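Long-range contacts in putative antitoxin VapB45 (Mycobacterium tuberculosis, PDB 5AF3), which is possibly the antitoxin of a type II toxin-antitoxin system, with VapC45 as its cognate toxin, and probably binds DNA: residues A[17-27]-A[187-196]; A[73-84]-A[108-116]. All coordinates share one frame; numbering follows the deposited sequence.

In the fold
Helix 72-86 is the element the two contacts of VapB45 share: it carries one side of interaction 2 and is touched by Tyr-18, Leu-27 and Pro-189 of interaction 1. Interaction 2 sets that helix against the turn that leads from helix 95-105 into helix 115-130. Interaction 1 joins strand 18-19 and helix 20-27 to the loop between strands 185-187 and 197-198. The two centres lie about 15 Å apart and the contacts touch: Leu-27 packs on Ala-78, and Tyr-18 on Ile-75. Along the chain, interaction 1 brings a late part, in the DUF433 region, back to the putative DNA-binding helix-turn-helix region near the start; interaction 2 is nested inside the loop it closes.

Interaction 1 (A[17-27]-A[187-196]); sequences LYTLAEASRYL and LDPRRGYGQP
Tyr-18 and Tyr-26 meet Gly-194 and Pro-196 in a mostly buried contact of aromatic and aliphatic groups, crossed by a tyrosine hydroxyl bond, that joins strand 18-19 and helix 20-27 to the loop between strands 185-187 and 197-198. Tyr-26, on the helix, lies against Pro-196 in a CH-pi contact: Pro-196 CD sits 3.5 Å from the ring centroid, 19° off the ring normal. Pro-196 CG lies along the same face, nearest to Tyr-26 CD1, while the carbonyl oxygen of Glu-22 lies over the opposite face, so the ring is sandwiched. The Tyr-26 hydroxyl reaches the aliphatic part of Gln-195, with OH 3.7 Å from CG, and CD2 of the ring meets Leu-187 CD2 at 4.1 Å.

The polar link comes from Tyr-18. With its CG anti to the carbonyl carbon (chi1 -55°), the ring extends to the loop, and its OH donates to Gly-194 O at 2.5 Å, a short bond. That oxygen lies at the ring edge, near its plane, whereas the hydroxyl is tilted 31° from the carbonyl plane. Gly-194, at positive phi, presents only backbone to the Tyr-18 hydroxyl and Leu-17. Leu-17 extends the contact, its CD2 3.9 Å from Pro-189 CB.

On the loop side, Asp-188 accepts from Arg-190 N in an Asx turn and is gripped side-on by Arg-191, which also bridges to Asp-199. Thr-19 and Glu-22 form a capping box at the start of helix 20-27. Leu-17 and Tyr-18 make a classic beta bulge opposite Leu-70 of strand 68-70, while Phe-72 of helix 72-86 touches both Tyr-18 and Pro-189.

Interaction 2 (A[73-84]-A[108-116]); sequences VGIAEAYVLNAF and HALASQDLC
Glu-77 OE2 is gripped by two donors, the ring of His-108 and a water. His-108 ND1 donates to it at 2.7 Å with an N-H...O angle of 158°; the oxygen lies in the imidazole plane and is met on the syn side, though 34° out of the carboxylate plane, and the carboxylate and ring planes are turned 42° apart. The water donates to the same oxygen at 2.8 Å and accepts from Leu-110 N, tying the carboxylate to the backbone of the turn. Thr-58 OG1 bonds the other oxygen, OE1. An extended chain beyond CG carries the Glu-77 carboxylate to this position, and Val-73 CG2 covers one face of the imidazole in a CH-pi contact, 3.8 Å from the ring centroid.

Beyond this polar cluster the contact is aliphatic. Leu-110 inserts its two methyls among three residues of the helix: CD1 lies 3.7 Å from Leu-81 CG, and CD2 touches both Val-80 CG1 and Phe-84 CE2, each at 3.9 Å. Val-80 CG1 also meets Leu-115 CD2 tip to tip, and Ala-111 CB fits beside Ala-76 CB at 3.9 Å. Leu-98 of helix 95-105 adds to the packing around Leu-110 and Leu-81.

In such an environment the carboxylate would probably favour a protonated, positively charged His-108, and the bonds to both oxygens of Glu-77 should limit rotation of its carboxylate within an otherwise apolar helix-to-turn junction.

Interaction 1 (A[17-27]-A[187-196])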
loop_
_atom_site.group_PDB
_atom_site.type_symbol
_atom_site.label_atom_id
_atom_site.label_comp_id
_atom_site.label_asym_id
_atom_site.label_seq_id
_atom_site.Cartn_x
_atom_site.Cartn_y
_atom_site.Cartn_z
ATOM N N LEU A 17 13.777 -13.160 12.794
ATOM C CA LEU A 17 12.388 -13.481 12.574
ATOM C C LEU A 17 11.940 -13.114 11.155
ATOM O O LEU A 17 10.996 -13.710 10.616
ATOM C CB LEU A 17 11.558 -12.719 13.619
ATOM C CG LEU A 17 10.444 -13.330 14.465
ATOM C CD1 LEU A 17 10.861 -14.683 15.094
ATOM C CD2 LEU A 17 9.999 -12.338 15.552
ATOM N N TYR A 18 12.625 -12.138 10.545
ATOM C CA TYR A 18 12.194 -11.564 9.279
ATOM C C TYR A 18 13.318 -11.606 8.255
ATOM O O TYR A 18 14.448 -11.259 8.567
ATOM C CB TYR A 18 11.734 -10.106 9.487
ATOM C CG TYR A 18 10.653 -9.907 10.523
ATOM C CD1 TYR A 18 9.322 -10.112 10.193
ATOM C CD2 TYR A 18 10.962 -9.546 11.837
ATOM C CE1 TYR A 18 8.318 -9.951 11.131
ATOM C CE2 TYR A 18 9.970 -9.371 12.792
ATOM C CZ TYR A 18 8.645 -9.594 12.438
ATOM O OH TYR A 18 7.629 -9.414 13.341
ATOM N N THR A 19 13.024 -12.053 7.025
ATOM C CA THR A 19 13.983 -11.884 5.921
ATOM C C THR A 19 13.856 -10.406 5.522
ATOM O O THR A 19 12.867 -9.774 5.893
ATOM C CB THR A 19 13.590 -12.709 4.683
ATOM O OG1 THR A 19 12.374 -12.175 4.130
ATOM C CG2 THR A 19 13.395 -14.194 5.029
ATOM N N LEU A 20 14.798 -9.878 4.725
ATOM C CA LEU A 20 14.674 -8.472 4.289
ATOM C C LEU A 20 13.511 -8.285 3.327
ATOM O O LEU A 20 12.884 -7.239 3.321
ATOM C CB LEU A 20 15.964 -7.894 3.718
ATOM C CG LEU A 20 17.196 -7.915 4.650
ATOM C CD1 LEU A 20 18.415 -7.405 3.930
ATOM C CD2 LEU A 20 16.989 -7.156 5.981
ATOM N N ALA A 21 13.247 -9.306 2.519
ATOM C CA ALA A 21 12.083 -9.339 1.629
ATOM C C ALA A 21 10.754 -9.127 2.384
ATOM O O ALA A 21 9.912 -8.296 1.984
ATOM C CB ALA A 21 12.069 -10.695 0.848
ATOM N N GLU A 22 10.570 -9.882 3.466
ATOM C CA GLU A 22 9.351 -9.776 4.283
ATOM C C GLU A 22 9.258 -8.397 4.908
ATOM O O GLU A 22 8.212 -7.755 4.845
ATOM C CB GLU A 22 9.316 -10.839 5.395
ATOM C CG GLU A 22 8.972 -12.279 4.915
ATOM C CD GLU A 22 9.557 -13.382 5.809
ATOM O OE1 GLU A 22 10.163 -13.047 6.861
ATOM O OE2 GLU A 22 9.401 -14.596 5.459
ATOM N N ALA A 23 10.373 -7.934 5.492
ATOM C CA ALA A 23 10.369 -6.651 6.199
ATOM C C ALA A 23 10.075 -5.511 5.238
ATOM O O ALA A 23 9.384 -4.554 5.576
ATOM C CB ALA A 23 11.693 -6.451 6.940
ATOM N N SER A 24 10.573 -5.638 4.008
ATOM C CA SER A 24 10.302 -4.616 2.991
ATOM C C SER A 24 8.789 -4.496 2.741
ATOM O O SER A 24 8.271 -3.400 2.603
ATOM C CB SER A 24 11.063 -4.975 1.699
ATOM O OG SER A 24 10.486 -4.304 0.593
ATOM N N ARG A 25 8.090 -5.631 2.710
ATOM C CA ARG A 25 6.644 -5.639 2.431
ATOM C C ARG A 25 5.864 -5.081 3.617
ATOM O O ARG A 25 5.040 -4.171 3.465
ATOM C CB ARG A 25 6.165 -7.057 2.122
ATOM C CG ARG A 25 6.755 -7.643 0.879
ATOM C CD ARG A 25 6.134 -8.986 0.603
ATOM N NE ARG A 25 7.194 -9.985 0.493
ATOM C CZ ARG A 25 7.284 -11.089 1.233
ATOM N NH1 ARG A 25 6.340 -11.378 2.135
ATOM N NH2 ARG A 25 8.313 -11.916 1.039
ATOM N N TYR A 26 6.181 -5.593 4.808
ATOM C CA TYR A 26 5.461 -5.172 6.012
ATOM C C TYR A 26 5.637 -3.693 6.366
ATOM O O TYR A 26 4.694 -3.062 6.805
ATOM C CB TYR A 26 5.827 -6.047 7.213
ATOM C CG TYR A 26 5.809 -7.541 6.994
ATOM C CD1 TYR A 26 4.966 -8.157 6.029
ATOM C CD2 TYR A 26 6.640 -8.364 7.748
ATOM C CE1 TYR A 26 4.975 -9.565 5.850
ATOM C CE2 TYR A 26 6.640 -9.749 7.567
ATOM C CZ TYR A 26 5.803 -10.326 6.621
ATOM O OH TYR A 26 5.844 -11.705 6.490
ATOM N N LEU A 27 6.871 -3.182 6.212
ATOM C CA LEU A 27 7.226 -1.785 6.508
ATOM C C LEU A 27 7.008 -0.814 5.337
ATOM O O LEU A 27 6.965 0.407 5.538
ATOM C CB LEU A 27 8.685 -1.698 6.963
ATOM C CG LEU A 27 9.090 -2.538 8.176
ATOM C CD1 LEU A 27 10.470 -2.016 8.634
ATOM C CD2 LEU A 27 8.072 -2.533 9.276
ATOM N N LEU A 187 2.501 -6.379 13.833
ATOM C CA LEU A 187 3.619 -7.276 13.970
ATOM C C LEU A 187 3.792 -7.531 15.487
ATOM O O LEU A 187 3.898 -6.590 16.268
ATOM C CB LEU A 187 4.885 -6.655 13.408
ATOM C CG LEU A 187 4.806 -6.238 11.937
ATOM C CD1 LEU A 187 6.152 -5.610 11.543
ATOM C CD2 LEU A 187 4.467 -7.467 11.075
ATOM N N ASP A 188 3.770 -8.814 15.871
ATOM C CA ASP A 188 3.795 -9.228 17.284
ATOM C C ASP A 188 4.563 -10.551 17.315
ATOM O O ASP A 188 4.097 -11.531 16.737
ATOM C CB ASP A 188 2.343 -9.356 17.792
ATOM C CG ASP A 188 2.230 -9.859 19.256
ATOM O OD1 ASP A 188 3.242 -10.262 19.857
ATOM O OD2 ASP A 188 1.094 -9.818 19.788
ATOM N N PRO A 189 5.748 -10.598 17.974
ATOM C CA PRO A 189 6.521 -11.841 17.942
ATOM C C PRO A 189 5.800 -13.002 18.683
ATOM O O PRO A 189 6.206 -14.164 18.562
ATOM C CB PRO A 189 7.832 -11.456 18.657
ATOM C CG PRO A 189 7.430 -10.366 19.576
ATOM C CD PRO A 189 6.411 -9.568 18.801
ATOM N N ARG A 190 4.748 -12.684 19.422
ATOM C CA ARG A 190 4.020 -13.725 20.199
ATOM C C ARG A 190 2.928 -14.421 19.377
ATOM O O ARG A 190 2.296 -15.369 19.870
ATOM C CB ARG A 190 3.387 -13.134 21.456
ATOM C CG ARG A 190 4.363 -12.699 22.522
ATOM C CD ARG A 190 3.741 -11.589 23.355
ATOM N NE ARG A 190 3.503 -11.938 24.755
ATOM C CZ ARG A 190 2.408 -12.551 25.208
ATOM N NH1 ARG A 190 1.447 -12.918 24.367
ATOM N NH2 ARG A 190 2.275 -12.819 26.502
ATOM N N ARG A 191 2.655 -13.927 18.158
ATOM C CA ARG A 191 1.548 -14.462 17.337
ATOM C C ARG A 191 1.899 -14.495 15.860
ATOM O O ARG A 191 2.508 -13.554 15.342
ATOM C CB ARG A 191 0.257 -13.654 17.511
ATOM C CG ARG A 191 -0.278 -13.521 18.968
ATOM C CD ARG A 191 -1.550 -12.742 18.989
ATOM N NE ARG A 191 -1.277 -11.300 18.909
ATOM C CZ ARG A 191 -2.193 -10.341 18.775
ATOM N NH1 ARG A 191 -3.514 -10.603 18.694
ATOM N NH2 ARG A 191 -1.778 -9.076 18.750
ATOM N N GLY A 192 1.522 -15.569 15.181
ATOM C CA GLY A 192 1.770 -15.688 13.758
ATOM C C GLY A 192 3.249 -15.666 13.379
ATOM O O GLY A 192 3.587 -15.282 12.268
ATOM N N TYR A 193 4.127 -16.062 14.306
ATOM C CA TYR A 193 5.596 -15.954 14.143
ATOM C C TYR A 193 6.088 -14.522 13.816
ATOM O O TYR A 193 7.106 -14.348 13.156
ATOM C CB TYR A 193 6.142 -16.958 13.111
ATOM C CG TYR A 193 5.516 -18.341 13.191
ATOM C CD1 TYR A 193 5.773 -19.186 14.281
ATOM C CD2 TYR A 193 4.650 -18.788 12.192
ATOM C CE1 TYR A 193 5.188 -20.447 14.370
ATOM C CE2 TYR A 193 4.053 -20.047 12.267
ATOM C CZ TYR A 193 4.331 -20.872 13.360
ATOM O OH TYR A 193 3.749 -22.123 13.433
ATOM N N GLY A 194 5.359 -13.516 14.270
ATOM C CA GLY A 194 5.748 -12.111 14.015
ATOM C C GLY A 194 5.293 -11.548 12.667
ATOM O O GLY A 194 5.491 -10.357 12.393
ATOM N N GLN A 195 4.659 -12.387 11.843
ATOM C CA GLN A 195 4.068 -11.950 10.562
ATOM C C GLN A 195 2.767 -11.172 10.807
ATOM O O GLN A 195 2.139 -11.333 11.848
ATOM C CB GLN A 195 3.824 -13.163 9.651
ATOM C CG GLN A 195 5.076 -13.972 9.366
ATOM C CD GLN A 195 4.786 -15.282 8.656
ATOM O OE1 GLN A 195 3.769 -15.429 7.951
ATOM N NE2 GLN A 195 5.691 -16.252 8.829
ATOM N N PRO A 196 2.337 -10.320 9.844
ATOM C CA PRO A 196 1.160 -9.481 10.083
ATOM C C PRO A 196 -0.093 -10.290 10.550
ATOM O O PRO A 196 -0.509 -11.221 9.854
ATOM C CB PRO A 196 0.900 -8.857 8.714
ATOM C CG PRO A 196 2.262 -8.801 8.088
ATOM C CD PRO A 196 2.914 -10.095 8.499
#

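Interaction 2 (A[73-84]-A[108-116])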
loop_
_atom_site.group_PDB
_atom_site.type_symbol
_atom_site.label_atom_id
_atom_site.label_comp_id
_atom_site.label_asym_id
_atom_site.label_seq_id
_atom_site.Cartn_x
_atom_site.Cartn_y
_atom_site.Cartn_z
ATOM N N VAL A 73 13.288 -6.555 17.573
ATOM C CA VAL A 73 13.837 -5.214 17.855
ATOM C C VAL A 73 14.371 -4.532 16.572
ATOM O O VAL A 73 14.223 -3.282 16.434
ATOM C CB VAL A 73 14.922 -5.215 18.999
ATOM C CG1 VAL A 73 16.176 -5.901 18.551
ATOM C CG2 VAL A 73 15.181 -3.762 19.502
ATOM N N GLY A 74 14.995 -5.306 15.680
ATOM C CA GLY A 74 15.524 -4.800 14.407
ATOM C C GLY A 74 14.433 -4.316 13.445
ATOM O O GLY A 74 14.603 -3.312 12.731
ATOM N N ILE A 75 13.324 -5.051 13.349
ATOM C CA ILE A 75 12.227 -4.557 12.506
ATOM C C ILE A 75 11.592 -3.282 13.095
ATOM O O ILE A 75 11.115 -2.404 12.354
ATOM C CB ILE A 75 11.153 -5.643 12.146
ATOM C CG1 ILE A 75 10.559 -5.294 10.763
ATOM C CG2 ILE A 75 10.063 -5.739 13.195
ATOM C CD1 ILE A 75 9.636 -6.362 10.208
ATOM N N ALA A 76 11.630 -3.159 14.424
ATOM C CA ALA A 76 11.059 -2.002 15.112
ATOM C C ALA A 76 11.954 -0.794 14.787
ATOM O O ALA A 76 11.448 0.283 14.454
ATOM C CB ALA A 76 11.025 -2.265 16.664
ATOM N N GLU A 77 13.272 -0.996 14.862
ATOM C CA GLU A 77 14.251 0.049 14.488
ATOM C C GLU A 77 14.081 0.428 12.991
ATOM O O GLU A 77 14.050 1.608 12.625
ATOM C CB GLU A 77 15.663 -0.460 14.786
ATOM C CG GLU A 77 15.877 -0.644 16.316
ATOM C CD GLU A 77 17.153 -1.376 16.681
ATOM O OE1 GLU A 77 17.641 -2.178 15.850
ATOM O OE2 GLU A 77 17.666 -1.093 17.813
ATOM N N ALA A 78 13.918 -0.573 12.134
ATOM C CA ALA A 78 13.682 -0.323 10.691
ATOM C C ALA A 78 12.377 0.449 10.463
ATOM O O ALA A 78 12.312 1.333 9.604
ATOM C CB ALA A 78 13.696 -1.644 9.880
ATOM N N TYR A 79 11.348 0.125 11.240
ATOM C CA TYR A 79 10.067 0.774 11.150
ATOM C C TYR A 79 10.202 2.267 11.474
ATOM O O TYR A 79 9.698 3.126 10.724
ATOM C CB TYR A 79 9.042 0.116 12.064
ATOM C CG TYR A 79 7.753 0.891 12.199
ATOM C CD1 TYR A 79 6.741 0.797 11.231
ATOM C CD2 TYR A 79 7.531 1.692 13.318
ATOM C CE1 TYR A 79 5.561 1.495 11.384
ATOM C CE2 TYR A 79 6.369 2.366 13.479
ATOM C CZ TYR A 79 5.396 2.298 12.506
ATOM O OH TYR A 79 4.238 3.007 12.716
ATOM N N VAL A 80 10.923 2.567 12.549
ATOM C CA VAL A 80 11.118 3.968 12.969
ATOM C C VAL A 80 11.963 4.748 11.956
ATOM O O VAL A 80 11.585 5.843 11.572
ATOM C CB VAL A 80 11.698 4.048 14.365
ATOM C CG1 VAL A 80 12.099 5.506 14.732
ATOM C CG2 VAL A 80 10.623 3.537 15.400
ATOM N N LEU A 81 13.074 4.178 11.525
ATOM C CA LEU A 81 13.901 4.773 10.476
ATOM C C LEU A 81 13.118 5.002 9.181
ATOM O O LEU A 81 13.347 5.972 8.481
ATOM C CB LEU A 81 15.089 3.895 10.181
ATOM C CG LEU A 81 16.192 3.831 11.242
ATOM C CD1 LEU A 81 17.243 2.871 10.766
ATOM C CD2 LEU A 81 16.770 5.274 11.443
ATOM N N ASN A 82 12.203 4.100 8.853
ATOM C CA ASN A 82 11.346 4.332 7.687
ATOM C C ASN A 82 10.394 5.502 7.861
ATOM O O ASN A 82 10.063 6.207 6.875
ATOM C CB ASN A 82 10.580 3.071 7.306
ATOM C CG ASN A 82 10.019 3.151 5.880
ATOM O OD1 ASN A 82 10.651 3.719 4.983
ATOM N ND2 ASN A 82 8.821 2.615 5.684
ATOM N N ALA A 83 9.946 5.716 9.092
ATOM C CA ALA A 83 9.092 6.828 9.420
ATOM C C ALA A 83 9.919 8.099 9.256
ATOM O O ALA A 83 9.392 9.115 8.767
ATOM C CB ALA A 83 8.562 6.734 10.850
ATOM N N PHE A 84 11.199 8.033 9.656
ATOM C CA PHE A 84 12.114 9.173 9.446
ATOM C C PHE A 84 12.263 9.453 7.926
ATOM O O PHE A 84 12.161 10.617 7.478
ATOM C CB PHE A 84 13.513 8.937 10.073
ATOM C CG PHE A 84 13.523 8.896 11.581
ATOM C CD1 PHE A 84 12.379 9.140 12.347
ATOM C CD2 PHE A 84 14.731 8.606 12.242
ATOM C CE1 PHE A 84 12.442 9.064 13.748
ATOM C CE2 PHE A 84 14.793 8.539 13.634
ATOM C CZ PHE A 84 13.662 8.754 14.373
ATOM N N HIS A 108 19.093 0.414 21.947
ATOM C CA HIS A 108 17.957 0.252 21.005
ATOM C C HIS A 108 16.982 1.433 21.133
ATOM O O HIS A 108 15.768 1.258 21.133
ATOM C CB HIS A 108 17.237 -1.103 21.287
ATOM C CG HIS A 108 18.096 -2.309 21.048
ATOM N ND1 HIS A 108 18.625 -2.624 19.810
ATOM C CD2 HIS A 108 18.511 -3.292 21.894
ATOM C CE1 HIS A 108 19.338 -3.737 19.910
ATOM N NE2 HIS A 108 19.284 -4.159 21.161
ATOM N N ALA A 109 17.516 2.659 21.291
ATOM C CA ALA A 109 16.678 3.819 21.543
ATOM C C ALA A 109 15.535 4.023 20.512
ATOM O O ALA A 109 14.482 4.544 20.864
ATOM C CB ALA A 109 17.560 5.103 21.579
ATOM N N LEU A 110 15.793 3.681 19.244
ATOM C CA LEU A 110 14.736 3.817 18.213
ATOM C C LEU A 110 13.487 3.019 18.560
ATOM O O LEU A 110 12.367 3.416 18.202
ATOM C CB LEU A 110 15.237 3.408 16.835
ATOM C CG LEU A 110 16.335 4.299 16.235
ATOM C CD1 LEU A 110 16.749 3.782 14.902
ATOM C CD2 LEU A 110 15.756 5.697 16.061
ATOM N N ALA A 111 13.694 1.915 19.285
ATOM C CA ALA A 111 12.588 1.024 19.715
ATOM C C ALA A 111 12.124 1.291 21.162
ATOM O O ALA A 111 11.343 0.535 21.740
ATOM C CB ALA A 111 12.996 -0.434 19.518
ATOM N N SER A 112 12.567 2.409 21.717
ATOM C CA SER A 112 12.275 2.743 23.105
ATOM C C SER A 112 10.973 3.491 23.322
ATOM O O SER A 112 10.593 4.346 22.540
ATOM C CB SER A 112 13.439 3.569 23.683
ATOM O OG SER A 112 13.095 4.071 24.952
ATOM N N GLN A 113 10.340 3.225 24.461
ATOM C CA GLN A 113 9.141 3.904 24.880
ATOM C C GLN A 113 9.417 5.391 25.092
ATOM O O GLN A 113 8.519 6.202 24.991
ATOM C CB GLN A 113 8.607 3.284 26.168
ATOM C CG GLN A 113 7.319 3.923 26.658
ATOM C CD GLN A 113 6.604 3.058 27.667
ATOM O OE1 GLN A 113 7.106 2.004 28.075
ATOM N NE2 GLN A 113 5.424 3.495 28.075
ATOM N N ASP A 114 10.681 5.730 25.355
ATOM C CA ASP A 114 11.046 7.118 25.680
ATOM C C ASP A 114 11.347 7.947 24.433
ATOM O O ASP A 114 11.506 9.171 24.506
ATOM C CB ASP A 114 12.277 7.136 26.600
ATOM C CG ASP A 114 11.960 6.659 28.016
ATOM O OD1 ASP A 114 10.777 6.714 28.411
ATOM O OD2 ASP A 114 12.915 6.235 28.715
ATOM N N LEU A 115 11.427 7.288 23.282
ATOM C CA LEU A 115 11.793 8.009 22.055
ATOM C C LEU A 115 10.780 9.107 21.788
ATOM O O LEU A 115 11.141 10.254 21.584
ATOM C CB LEU A 115 11.867 7.074 20.842
ATOM C CG LEU A 115 12.131 7.814 19.525
ATOM C CD1 LEU A 115 13.577 8.370 19.479
ATOM C CD2 LEU A 115 11.893 6.892 18.302
ATOM N N CYS A 116 9.503 8.759 21.762
ATOM C CA CYS A 116 8.519 9.732 21.322
ATOM C C CYS A 116 8.430 10.938 22.273
ATOM O O CYS A 116 8.308 12.091 21.804
ATOM C CB CYS A 116 7.172 9.087 21.070
ATOM S SG CYS A 116 6.108 10.213 20.266
HETATM O O HOH W 1 17.906 1.722 18.001
#